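Local coordinates for protein minor fimbrium subunit Mfa5 (Porphyromonas gingivalis ATCC 33277, PDB 6TO1) that serves as an accessory subunit of the minor fimbriae, surface pili that mediate biofilm formation and adhesion to host cells and other oral bacteria, at residues 144-149 with 201-206; 150-155 with 391-396; 155-160 with 189-194; 168-173 with 398-403; 349-352 with 357-360. All coordinates share one frame; numbering follows the deposited sequence. Where two conformers were deposited one is given.

Interaction 1 of 5, residues 144-149 with 201-206; sequences ARLKSA and LTPIWG. With PO4 (phosphate ion), chain C.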
# COMPACT_ATOMS: atom_id res chain seq x y z
N ALA A 144 25.16 -29.59 -23.66
CA ALA A 144 25.05 -28.16 -23.41
C ALA A 144 23.63 -27.76 -23.00
O ALA A 144 23.47 -26.76 -22.30
CB ALA A 144 25.48 -27.37 -24.65
N ARG A 145 22.62 -28.55 -23.39
CA ARG A 145 21.25 -28.25 -22.99
C ARG A 145 21.09 -28.39 -21.48
O ARG A 145 20.68 -27.44 -20.80
CB ARG A 145 20.28 -29.18 -23.72
CG ARG A 145 20.21 -28.95 -25.22
CD ARG A 145 19.19 -29.87 -25.89
NE ARG A 145 19.26 -29.83 -27.35
CZ ARG A 145 18.55 -30.62 -28.15
NH1 ARG A 145 17.69 -31.49 -27.65
NH2 ARG A 145 18.68 -30.52 -29.46
N LEU A 146 21.40 -29.57 -20.93
CA LEU A 146 21.24 -29.76 -19.49
C LEU A 146 22.17 -28.83 -18.72
O LEU A 146 21.79 -28.27 -17.68
CB LEU A 146 21.48 -31.22 -19.11
CG LEU A 146 21.14 -31.55 -17.65
CD1 LEU A 146 19.68 -31.15 -17.31
CD2 LEU A 146 21.38 -33.01 -17.31
N LYS A 147 23.39 -28.61 -19.23
CA LYS A 147 24.30 -27.69 -18.55
C LYS A 147 23.68 -26.31 -18.45
O LYS A 147 23.77 -25.65 -17.40
CB LYS A 147 25.66 -27.66 -19.25
CG LYS A 147 26.59 -28.80 -18.78
CD LYS A 147 27.60 -29.25 -19.85
CE LYS A 147 28.53 -28.13 -20.29
NZ LYS A 147 29.74 -28.64 -21.02
N SER A 148 22.98 -25.86 -19.51
CA SER A 148 22.36 -24.54 -19.51
C SER A 148 21.13 -24.52 -18.60
O SER A 148 20.87 -23.52 -17.92
CB SER A 148 21.95 -24.14 -20.93
OG SER A 148 21.32 -22.88 -20.94
N ALA A 149 20.36 -25.61 -18.57
CA ALA A 149 19.24 -25.68 -17.64
C ALA A 149 19.73 -25.59 -16.19
O ALA A 149 19.10 -24.95 -15.35
CB ALA A 149 18.46 -26.98 -17.85
N LEU A 201 21.06 -32.72 -11.36
CA LEU A 201 20.32 -33.24 -12.51
C LEU A 201 21.26 -34.06 -13.39
O LEU A 201 22.42 -33.69 -13.59
CB LEU A 201 19.73 -32.09 -13.33
CG LEU A 201 18.68 -31.20 -12.68
CD1 LEU A 201 18.34 -30.08 -13.69
CD2 LEU A 201 17.43 -31.96 -12.28
N THR A 202 20.73 -35.13 -13.97
CA THR A 202 21.53 -36.03 -14.77
C THR A 202 20.66 -36.63 -15.87
O THR A 202 19.48 -36.92 -15.62
CB THR A 202 22.11 -37.12 -13.87
OG1 THR A 202 23.14 -37.84 -14.56
CG2 THR A 202 21.03 -38.07 -13.45
N PRO A 203 21.19 -36.83 -17.07
CA PRO A 203 20.33 -37.27 -18.18
C PRO A 203 19.90 -38.72 -18.06
O PRO A 203 20.73 -39.62 -17.90
CB PRO A 203 21.20 -37.05 -19.43
CG PRO A 203 22.37 -36.23 -18.98
CD PRO A 203 22.55 -36.47 -17.51
N ILE A 204 18.59 -38.96 -18.19
CA ILE A 204 18.00 -40.28 -18.09
C ILE A 204 17.01 -40.41 -19.25
O ILE A 204 16.33 -39.45 -19.60
CB ILE A 204 17.29 -40.49 -16.74
CG1 ILE A 204 18.31 -40.43 -15.60
CG2 ILE A 204 16.54 -41.80 -16.72
CD1 ILE A 204 17.69 -40.49 -14.21
N TRP A 205 16.92 -41.61 -19.84
CA TRP A 205 16.06 -41.78 -21.00
C TRP A 205 14.61 -41.40 -20.68
O TRP A 205 14.10 -41.63 -19.58
CB TRP A 205 16.10 -43.25 -21.52
CG TRP A 205 15.61 -44.31 -20.54
CD1 TRP A 205 16.37 -45.02 -19.62
CD2 TRP A 205 14.26 -44.77 -20.36
NE1 TRP A 205 15.56 -45.86 -18.89
CE2 TRP A 205 14.27 -45.74 -19.34
CE3 TRP A 205 13.05 -44.47 -20.98
CZ2 TRP A 205 13.12 -46.39 -18.91
CZ3 TRP A 205 11.90 -45.10 -20.54
CH2 TRP A 205 11.95 -46.06 -19.53
N GLY A 206 13.92 -40.86 -21.69
CA GLY A 206 12.49 -40.65 -21.59
C GLY A 206 12.15 -39.20 -21.29
O GLY A 206 12.82 -38.59 -20.47
P PO4 C . 14.56 -38.76 -24.64
O1 PO4 C . 15.38 -39.71 -23.75
O2 PO4 C . 13.07 -39.03 -24.43
O3 PO4 C . 14.90 -39.09 -26.08
O4 PO4 C . 14.94 -37.35 -24.40
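Leu146, on helix 143-160, drives both of its methyl groups against the loop that follows helix 191-199, and this fork is the tightly packed part of the contact. With CG anti to the backbone N (chi1 -171°), the side chain reaches across to the loop and divides its branches between two partners. CD1 meets Leu201 CD1 at 4.0 Å and lies about as near to Leu201 CB. CD2 rests against the ring of Pro203, 3.7 Å from Pro203 CD, and also touches the backbone at Thr202 CA. The leucines are buried, and Leu201 continues inward onto Ile132 of strand 126-133. The loose side begins at Thr202, whose CB points away from the helix and whose residue is exposed. No hydrogen bond joins the two segments. Beyond Pro203 the loop leaves the helix and turns to an anion: Gly206 N donates to O1 of a phosphate ion at 2.8 Å, with an N-H...O angle of 164°. That phosphate, probably from the crystallisation liquor, is also bound by Ser136, Ser137, Thr207 and Thr239. Ser135, Ser137 and Thr207 bind the magnesium ion, so the apolar contact flanks a loop of the metal-ion-dependent adhesion site (MIDAS) characteristic of von Willebrand factor type A domains.

Interaction 2 of 5, residues 150-155 with 391-396; sequences IASGQR and ANLAAA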
# COMPACT_ATOMS: atom_id res chain seq x y z
N ILE A 150 20.86 -26.24 -15.89
CA ILE A 150 21.39 -26.24 -14.53
C ILE A 150 21.88 -24.85 -14.15
O ILE A 150 21.63 -24.36 -13.03
CB ILE A 150 22.51 -27.29 -14.41
CG1 ILE A 150 21.92 -28.69 -14.38
CG2 ILE A 150 23.39 -27.04 -13.19
CD1 ILE A 150 22.95 -29.80 -14.56
N ALA A 151 22.62 -24.20 -15.05
CA ALA A 151 23.12 -22.86 -14.78
C ALA A 151 21.98 -21.85 -14.67
O ALA A 151 21.95 -21.04 -13.73
CB ALA A 151 24.11 -22.44 -15.86
N SER A 152 21.03 -21.90 -15.62
CA SER A 152 19.96 -20.91 -15.63
C SER A 152 18.97 -21.17 -14.51
O SER A 152 18.41 -20.22 -13.95
CB SER A 152 19.25 -20.89 -17.00
OG SER A 152 18.68 -22.14 -17.33
N GLY A 153 18.73 -22.44 -14.17
CA GLY A 153 17.80 -22.73 -13.09
C GLY A 153 18.30 -22.18 -11.77
O GLY A 153 17.53 -21.64 -10.98
N GLN A 154 19.60 -22.29 -11.52
CA GLN A 154 20.14 -21.70 -10.30
C GLN A 154 20.00 -20.19 -10.32
O GLN A 154 19.65 -19.57 -9.31
CB GLN A 154 21.59 -22.11 -10.14
CG GLN A 154 21.73 -23.57 -9.85
CD GLN A 154 23.18 -23.95 -9.74
OE1 GLN A 154 23.75 -23.93 -8.65
NE2 GLN A 154 23.79 -24.30 -10.87
N ARG A 155 20.27 -19.57 -11.47
CA ARG A 155 20.12 -18.13 -11.58
C ARG A 155 18.69 -17.70 -11.30
O ARG A 155 18.47 -16.68 -10.64
CB ARG A 155 20.59 -17.66 -12.95
CG ARG A 155 20.55 -16.14 -13.08
CD ARG A 155 20.78 -15.66 -14.52
NE ARG A 155 20.29 -14.29 -14.70
CZ ARG A 155 21.07 -13.22 -14.72
NH1 ARG A 155 22.38 -13.34 -14.56
NH2 ARG A 155 20.53 -12.01 -14.89
N ALA A 391 20.77 -14.10 -23.79
CA ALA A 391 20.10 -12.85 -23.49
C ALA A 391 18.71 -13.07 -22.90
O ALA A 391 18.29 -12.32 -22.01
CB ALA A 391 20.01 -11.99 -24.76
N ASN A 392 17.97 -14.07 -23.39
CA ASN A 392 16.65 -14.31 -22.81
C ASN A 392 16.78 -14.83 -21.39
O ASN A 392 16.03 -14.41 -20.50
CB ASN A 392 15.87 -15.29 -23.69
CG ASN A 392 15.44 -14.68 -25.00
OD1 ASN A 392 15.34 -13.46 -25.14
ND2 ASN A 392 15.17 -15.53 -25.97
N LEU A 393 17.73 -15.74 -21.16
CA LEU A 393 17.92 -16.31 -19.83
C LEU A 393 18.31 -15.23 -18.82
O LEU A 393 17.82 -15.23 -17.68
CB LEU A 393 18.99 -17.40 -19.87
CG LEU A 393 18.69 -18.64 -20.71
CD1 LEU A 393 19.89 -19.54 -20.88
CD2 LEU A 393 17.52 -19.42 -20.07
N ALA A 394 19.17 -14.30 -19.22
CA ALA A 394 19.64 -13.30 -18.28
C ALA A 394 18.52 -12.37 -17.85
O ALA A 394 18.51 -11.90 -16.70
CB ALA A 394 20.79 -12.50 -18.90
N ALA A 395 17.57 -12.10 -18.73
CA ALA A 395 16.50 -11.15 -18.45
C ALA A 395 15.31 -11.75 -17.72
O ALA A 395 14.46 -11.00 -17.24
CB ALA A 395 16.02 -10.52 -19.76
N ALA A 396 15.22 -13.07 -17.59
CA ALA A 396 13.96 -13.68 -17.19
C ALA A 396 13.72 -13.62 -15.69
O ALA A 396 14.63 -13.75 -14.87
CB ALA A 396 13.93 -15.14 -17.64
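Arg155 has CG anti to its own backbone nitrogen (chi1 -176°) and a chain extended from CG to NE, which carries the guanidinium across to Leu393 and Ala394; Leu393, with CG anti to its carbonyl carbon, turns its methyls to Ser152. At the arginine end, NH2 lies 2.7 Å from Ala394 O, but the N-H...O angle of 128° makes this a weak, bent hydrogen bond. One face of the guanidinium is turned to Ala394, whose CB stands 4.0 Å above its plane and is displaced toward the rim. The carbonyl that accepts the weak bond lies near the C-terminal end of helix 390-395 and also receives Lys159 NZ, so two cationic side chains gather there. Helices 143-160 and 390-395 belong to the alpha/beta fold of the von Willebrand factor type A domain. Their short segments run nearly parallel, with 24° between directions and axes 10.3 Å apart. One turn before Arg155, the contact becomes apolar: Leu393 CD2 packs on Ser152 CB at 3.8 Å, and its CD1 lies slightly farther from the same carbon. The serine hydroxyl is engaged elsewhere, in hydrogen bonds with Ser148 O and Tyr363 OH, leaving mainly its methylene carbon to meet the leucine. Leu393 also packs against Phe156 and Tyr363, which extends the apolar packing along helix 143-160.

Interaction 3 of 5, residues 155-160 with 189-194; sequences RFVKKM and KDTAFL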
# COMPACT_ATOMS: atom_id res chain seq x y z
N ARG A 155 20.27 -19.57 -11.47
CA ARG A 155 20.12 -18.13 -11.58
C ARG A 155 18.69 -17.70 -11.30
O ARG A 155 18.47 -16.68 -10.64
CB ARG A 155 20.59 -17.66 -12.95
CG ARG A 155 20.55 -16.14 -13.08
CD ARG A 155 20.78 -15.66 -14.52
NE ARG A 155 20.29 -14.29 -14.70
CZ ARG A 155 21.07 -13.22 -14.72
NH1 ARG A 155 22.38 -13.34 -14.56
NH2 ARG A 155 20.53 -12.01 -14.89
N PHE A 156 17.71 -18.46 -11.81
CA PHE A 156 16.31 -18.13 -11.56
C PHE A 156 15.97 -18.23 -10.08
O PHE A 156 15.28 -17.37 -9.52
CB PHE A 156 15.38 -19.08 -12.36
CG PHE A 156 15.57 -19.02 -13.85
CD1 PHE A 156 16.08 -17.89 -14.47
CD2 PHE A 156 15.20 -20.10 -14.64
CE1 PHE A 156 16.23 -17.86 -15.85
CE2 PHE A 156 15.35 -20.06 -16.02
CZ PHE A 156 15.88 -18.95 -16.62
N VAL A 157 16.42 -19.31 -9.42
CA VAL A 157 16.17 -19.46 -7.99
C VAL A 157 16.69 -18.25 -7.23
O VAL A 157 15.98 -17.65 -6.42
CB VAL A 157 16.79 -20.77 -7.47
CG1 VAL A 157 16.84 -20.76 -5.96
CG2 VAL A 157 16.00 -21.98 -8.00
N LYS A 158 17.93 -17.87 -7.50
CA LYS A 158 18.54 -16.77 -6.77
C LYS A 158 17.89 -15.43 -7.08
O LYS A 158 17.81 -14.57 -6.20
CB LYS A 158 20.03 -16.71 -7.09
CG LYS A 158 20.78 -17.94 -6.62
CD LYS A 158 22.22 -17.90 -7.10
CE LYS A 158 22.98 -19.15 -6.72
NZ LYS A 158 24.29 -19.22 -7.44
N LYS A 159 17.42 -15.24 -8.31
CA LYS A 159 16.72 -14.02 -8.67
C LYS A 159 15.37 -13.92 -7.99
O LYS A 159 14.96 -12.83 -7.56
CB LYS A 159 16.58 -13.98 -10.20
CG LYS A 159 16.19 -12.65 -10.76
CD LYS A 159 16.04 -12.75 -12.26
CE LYS A 159 17.35 -12.50 -12.99
NZ LYS A 159 17.12 -12.51 -14.46
N MET A 160 14.65 -15.02 -7.85
CA MET A 160 13.34 -14.97 -7.22
C MET A 160 13.42 -15.04 -5.70
O MET A 160 12.48 -14.61 -5.03
CB MET A 160 12.48 -16.09 -7.81
CG MET A 160 12.12 -15.83 -9.29
SD MET A 160 10.91 -17.17 -9.85
CE MET A 160 11.58 -18.39 -10.04
N LYS A 189 12.05 -21.64 0.71
CA LYS A 189 12.86 -20.45 0.43
C LYS A 189 14.36 -20.75 0.55
O LYS A 189 15.18 -19.84 0.43
CB LYS A 189 12.48 -19.30 1.37
CG LYS A 189 11.06 -18.80 1.27
CD LYS A 189 10.71 -17.85 2.42
CE LYS A 189 9.23 -17.61 2.56
NZ LYS A 189 8.67 -16.68 1.53
N ASP A 190 14.72 -22.02 0.72
CA ASP A 190 16.10 -22.45 0.93
C ASP A 190 16.83 -22.55 -0.41
O ASP A 190 16.89 -23.61 -1.04
CB ASP A 190 16.10 -23.78 1.69
CG ASP A 190 17.49 -24.24 2.09
OD1 ASP A 190 18.49 -23.73 1.55
OD2 ASP A 190 17.58 -25.16 2.93
N THR A 191 17.45 -21.43 -0.81
CA THR A 191 18.10 -21.35 -2.11
C THR A 191 19.25 -22.34 -2.23
O THR A 191 19.45 -22.93 -3.29
CB THR A 191 18.61 -19.93 -2.37
OG1 THR A 191 19.56 -19.56 -1.36
CG2 THR A 191 17.46 -18.96 -2.35
N ALA A 192 20.00 -22.58 -1.14
CA ALA A 192 21.12 -23.52 -1.25
C ALA A 192 20.63 -24.95 -1.49
O ALA A 192 21.26 -25.71 -2.24
CB ALA A 192 21.98 -23.47 0.01
N PHE A 193 19.55 -25.34 -0.83
CA PHE A 193 18.96 -26.65 -1.05
C PHE A 193 18.47 -26.77 -2.49
O PHE A 193 18.75 -27.76 -3.17
CB PHE A 193 17.80 -26.85 -0.06
CG PHE A 193 17.17 -28.21 -0.15
CD1 PHE A 193 17.73 -29.30 0.48
CD2 PHE A 193 16.01 -28.39 -0.89
CE1 PHE A 193 17.15 -30.54 0.37
CE2 PHE A 193 15.44 -29.62 -1.01
CZ PHE A 193 15.99 -30.71 -0.37
N LEU A 194 17.72 -25.79 -2.97
CA LEU A 194 17.20 -25.85 -4.33
C LEU A 194 18.33 -25.94 -5.35
O LEU A 194 18.28 -26.75 -6.28
CB LEU A 194 16.32 -24.63 -4.59
CG LEU A 194 14.95 -24.56 -3.89
CD1 LEU A 194 14.42 -23.13 -4.00
CD2 LEU A 194 13.98 -25.57 -4.48
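The last turns of helix 143-160 pass the first turn of helix 191-199 with Val157 and Thr191 as the nearest pair, their CA atoms 6.5 Å apart. Val157 supplies the meeting surface from its side through a single methyl, CG1. Set anti to the backbone N (chi1 166°), this branch projects between Thr191 and Leu194, residues one helical turn apart. It lies 3.9 Å from Leu194 CD1 and 4.1 Å from Thr191 CG2, with the CB atoms of both residues close to the same methyl. The threonine thus offers carbon to the valine: its CG2 is anti to the carbonyl carbon, while OG1 occupies the position between the backbone N and the carbonyl carbon. No hydrogen bond links the segments, and the contact is entirely apolar.

Both helices belong to the von Willebrand factor type A domain, and they are joined in sequence through strands 170-177 and 181-186 of its central sheet. Leu194 also reaches this sheet, packing on Ile172 and Leu174, while Val157 continues along the neighbouring helix onto Cys195 and Ile198. The start of helix 191-199 is fixed by Asp190 at the N-cap, a residue whose CB points away from helix 143-160. Its OD1 accepts from Phe193 N at 3.1 Å with an N-H...O angle of 167°, the donor standing above the carboxylate plane. Asp190 is itself the centre of an inverse gamma turn, through which the chain enters the helix.

Interaction 4 of 5, residues 168-173 with 398-403; sequences EGVRIA and DNIAQT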
# COMPACT_ATOMS: atom_id res chain seq x y z
N GLU A 168 10.52 -12.17 1.31
CA GLU A 168 9.10 -12.04 1.58
C GLU A 168 8.27 -12.55 0.39
O GLU A 168 8.56 -12.22 -0.77
CB GLU A 168 8.76 -10.57 1.85
CG GLU A 168 8.35 -10.27 3.28
CD GLU A 168 8.12 -8.78 3.53
OE1 GLU A 168 7.11 -8.25 3.04
OE2 GLU A 168 8.96 -8.16 4.22
N GLY A 169 7.26 -13.35 0.69
CA GLY A 169 6.20 -13.62 -0.24
C GLY A 169 6.42 -14.75 -1.23
O GLY A 169 5.43 -15.26 -1.77
N VAL A 170 7.66 -15.16 -1.48
CA VAL A 170 7.99 -16.05 -2.59
C VAL A 170 8.37 -17.41 -2.02
O VAL A 170 9.15 -17.48 -1.07
CB VAL A 170 9.16 -15.50 -3.43
CG1 VAL A 170 9.52 -16.50 -4.57
CG2 VAL A 170 8.84 -14.13 -3.97
N ARG A 171 7.83 -18.50 -2.60
CA ARG A 171 8.35 -19.84 -2.37
C ARG A 171 8.56 -20.56 -3.71
O ARG A 171 7.85 -20.29 -4.69
CB ARG A 171 7.44 -20.72 -1.49
CG ARG A 171 7.17 -20.16 -0.09
CD ARG A 171 6.31 -21.12 0.73
NE ARG A 171 5.08 -21.48 0.04
CZ ARG A 171 4.29 -22.48 0.43
NH1 ARG A 171 4.60 -23.19 1.51
NH2 ARG A 171 3.20 -22.78 -0.25
N ILE A 172 9.50 -21.49 -3.74
CA ILE A 172 9.82 -22.25 -4.95
C ILE A 172 9.83 -23.73 -4.61
O ILE A 172 10.46 -24.13 -3.62
CB ILE A 172 11.17 -21.84 -5.56
CG1 ILE A 172 11.21 -20.37 -5.97
CG2 ILE A 172 11.44 -22.66 -6.83
CD1 ILE A 172 12.58 -19.91 -6.46
N ALA A 173 9.15 -24.53 -5.41
CA ALA A 173 9.23 -25.98 -5.40
C ALA A 173 9.91 -26.45 -6.69
O ALA A 173 10.01 -25.70 -7.67
CB ALA A 173 7.85 -26.62 -5.26
N ASP A 398 12.58 -11.30 -13.52
CA ASP A 398 13.22 -10.23 -12.76
C ASP A 398 12.41 -9.83 -11.53
O ASP A 398 12.97 -9.58 -10.46
CB ASP A 398 13.43 -9.00 -13.66
CG ASP A 398 14.78 -9.00 -14.34
OD1 ASP A 398 15.66 -9.81 -13.97
OD2 ASP A 398 14.97 -8.17 -15.27
N ASN A 399 11.08 -9.75 -11.67
CA ASN A 399 10.22 -9.36 -10.55
C ASN A 399 9.03 -10.31 -10.51
O ASN A 399 7.92 -9.97 -10.94
CB ASN A 399 9.76 -7.91 -10.69
CG ASN A 399 10.90 -6.94 -10.54
OD1 ASN A 399 11.46 -6.48 -11.54
ND2 ASN A 399 11.27 -6.63 -9.30
N ILE A 400 9.26 -11.51 -9.98
CA ILE A 400 8.17 -12.46 -9.92
C ILE A 400 7.15 -12.03 -8.89
O ILE A 400 5.96 -12.37 -8.99
CB ILE A 400 8.70 -13.88 -9.62
CG1 ILE A 400 7.62 -14.91 -9.97
CG2 ILE A 400 9.12 -14.03 -8.19
CD1 ILE A 400 7.37 -15.02 -11.50
N ALA A 401 7.57 -11.27 -7.88
CA ALA A 401 6.70 -10.87 -6.80
C ALA A 401 6.21 -9.45 -7.06
O ALA A 401 7.02 -8.54 -7.27
CB ALA A 401 7.42 -10.91 -5.45
N GLN A 402 4.90 -9.30 -7.10
CA GLN A 402 4.27 -7.99 -7.21
C GLN A 402 4.26 -7.30 -5.86
O GLN A 402 4.18 -7.93 -4.80
CB GLN A 402 2.84 -8.14 -7.73
CG GLN A 402 2.08 -6.84 -7.85
CD GLN A 402 0.62 -7.01 -8.22
OE1 GLN A 402 0.08 -8.13 -8.28
NE2 GLN A 402 -0.04 -5.90 -8.48
N THR A 403 4.31 -5.97 -5.89
CA THR A 403 3.99 -5.16 -4.73
C THR A 403 2.82 -4.25 -5.11
O THR A 403 2.72 -3.79 -6.25
CB THR A 403 5.18 -4.32 -4.27
OG1 THR A 403 5.60 -3.49 -5.35
CG2 THR A 403 6.32 -5.22 -3.84
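Val170, at the start of strand 170-177, meets the loop 398-403 through one methyl group, CG2, which touches two successive residues of the loop. The loop enters through Asp398, whose carboxylate forms a salt bridge with Lys159 and so ties this end to helix 143-160 instead of to the strand. After Asn399, Ile400 brings its CB toward the strand, but the end of its side chain leads away. Its short branch makes the approach, with CG2 lying 4.2 Å from Val170 CG2. The same residue packs on Met160, so it bridges the end of helix 143-160 and the edge of this contact. Ala401 follows and comes closer: its CB points at the strand and lies 3.8 Å from Val170 CG2. In the valine, chi1 of 178° sets CG1 anti to the backbone N and leaves CG2, beside that nitrogen, as the methyl that meets both loop residues. Ala401 also touches Val126, on the strand that pairs in parallel with 170-177, and thus spans two neighbouring strands of the sheet in the von Willebrand factor type A domain. Past it, Gln402 and Thr403 lead toward strand 408-417 in the sheet that follows. No hydrogen bond crosses between the segments; three aliphatic groups meet with little surface between them, which implies that apolar packing alone joins these segments, while Asp398 OD1 and Val170 O turn to Lys159 NZ and Lys189 NZ.

Interaction 5 of 5, residues 349-352 with 357-360; sequences QFAK and TIHT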
# COMPACT_ATOMS: atom_id res chain seq x y z
N GLN A 349 -3.20 -27.47 -19.77
CA GLN A 349 -4.52 -26.84 -19.79
C GLN A 349 -5.23 -27.01 -18.45
O GLN A 349 -5.93 -26.10 -17.99
CB GLN A 349 -5.39 -27.42 -20.91
CG GLN A 349 -6.68 -26.63 -21.12
CD GLN A 349 -6.43 -25.17 -21.49
OE1 GLN A 349 -5.71 -24.87 -22.43
NE2 GLN A 349 -7.01 -24.26 -20.73
N PHE A 350 -5.08 -28.18 -17.81
CA PHE A 350 -5.69 -28.38 -16.50
C PHE A 350 -5.09 -27.40 -15.50
O PHE A 350 -5.81 -26.84 -14.66
CB PHE A 350 -5.50 -29.82 -16.00
CG PHE A 350 -5.92 -30.87 -17.00
CD1 PHE A 350 -7.05 -30.69 -17.79
CD2 PHE A 350 -5.17 -32.03 -17.15
CE1 PHE A 350 -7.43 -31.65 -18.72
CE2 PHE A 350 -5.55 -32.96 -18.08
CZ PHE A 350 -6.66 -32.78 -18.85
N ALA A 351 -3.78 -27.15 -15.59
CA ALA A 351 -3.14 -26.17 -14.71
C ALA A 351 -3.66 -24.76 -14.99
O ALA A 351 -3.92 -23.99 -14.05
CB ALA A 351 -1.62 -26.20 -14.90
N LYS A 352 -3.83 -24.42 -16.27
CA LYS A 352 -4.37 -23.10 -16.61
C LYS A 352 -5.79 -22.95 -16.11
O LYS A 352 -6.18 -21.88 -15.62
CB LYS A 352 -4.32 -22.87 -18.12
CG LYS A 352 -2.91 -22.84 -18.74
CD LYS A 352 -2.97 -23.02 -20.26
CE LYS A 352 -1.59 -23.27 -20.83
NZ LYS A 352 -1.60 -23.34 -22.32
N THR A 357 -0.25 -19.72 -13.93
CA THR A 357 0.47 -19.14 -15.06
C THR A 357 1.58 -20.09 -15.47
O THR A 357 2.33 -20.58 -14.62
CB THR A 357 1.05 -17.78 -14.67
OG1 THR A 357 -0.02 -16.90 -14.32
CG2 THR A 357 1.83 -17.17 -15.80
N ILE A 358 1.68 -20.36 -16.77
CA ILE A 358 2.65 -21.32 -17.27
C ILE A 358 3.67 -20.60 -18.13
O ILE A 358 3.31 -20.00 -19.16
CB ILE A 358 2.00 -22.45 -18.10
CG1 ILE A 358 0.73 -22.91 -17.42
CG2 ILE A 358 3.02 -23.55 -18.31
CD1 ILE A 358 0.90 -23.45 -16.05
N HIS A 359 4.94 -20.73 -17.76
CA HIS A 359 6.07 -20.26 -18.54
C HIS A 359 6.83 -21.46 -19.11
O HIS A 359 7.04 -22.45 -18.40
CB HIS A 359 7.05 -19.47 -17.68
CG HIS A 359 6.40 -18.46 -16.80
ND1 HIS A 359 6.40 -17.11 -17.09
CD2 HIS A 359 5.73 -18.60 -15.63
CE1 HIS A 359 5.75 -16.47 -16.13
NE2 HIS A 359 5.35 -17.35 -15.23
N THR A 360 7.25 -21.37 -20.36
CA THR A 360 8.05 -22.44 -20.92
C THR A 360 9.32 -21.84 -21.51
O THR A 360 9.31 -20.75 -22.07
CB THR A 360 7.31 -23.26 -21.99
OG1 THR A 360 6.87 -22.37 -23.02
CG2 THR A 360 6.12 -23.96 -21.40
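Ala351 and Lys352, consecutive residues near the end of helix 340-353, receive the side chain of Ile358 from the strand that follows. Earlier on the helix, Gln349 turns its CB away from the strand, and Phe350 packs elsewhere, on Arg217 of helix 209-220. Ala351 then points its methyl at the strand, where CB meets Ile358 CD1 at 3.9 Å. At Lys352 the contact is made by the aliphatic chain: CG lies 3.9 Å from Ile358 CG1, and CE is 4.1 Å from the same carbon. The extended lysine chain crosses the isoleucine at about a right angle, laying its methylenes over CG1 while NZ goes on to a hydrogen bond with Ala379 O. Ile358 places CG1 anti to its carbonyl carbon (chi1 -42°), and chi2 of -61° carries CD1 round to the alanine. One branch of the isoleucine therefore serves both helix residues, and no hydrogen bond crosses. Only a short turn separates helix 340-353 from strand 357-362, in the helix-to-strand succession of an alpha/beta fold. The strand runs parallel to 227-234 on one side and 385-387 on the other, and Ala351 and Ile358 both extend the packing to Ile230 of strand 227-234.

How the interactions relate
Interactions 1, 2 and 3 follow one another along helix 143-160, and Arg155 belongs to both 2 and 3. Interaction 1 lies toward the metal site, with the Pro203 side chain about 9 Å from the magnesium ion. It touches interaction 2 where Ser148 OG meets Leu393 CD1 at 3.6 Å. Lys159 of interaction 3 joins the other end: its NZ lies 2.7 Å from Ala394 O of interaction 2 and makes a salt bridge of 3.1 Å with Asp398 OD1 of interaction 4. Interactions 3 and 4 also meet through Lys189 NZ and Val170 O, 2.8 Å apart. Interaction 5 touches none of the others, but shares the central sheet with interaction 4, their centres about 17 Å apart.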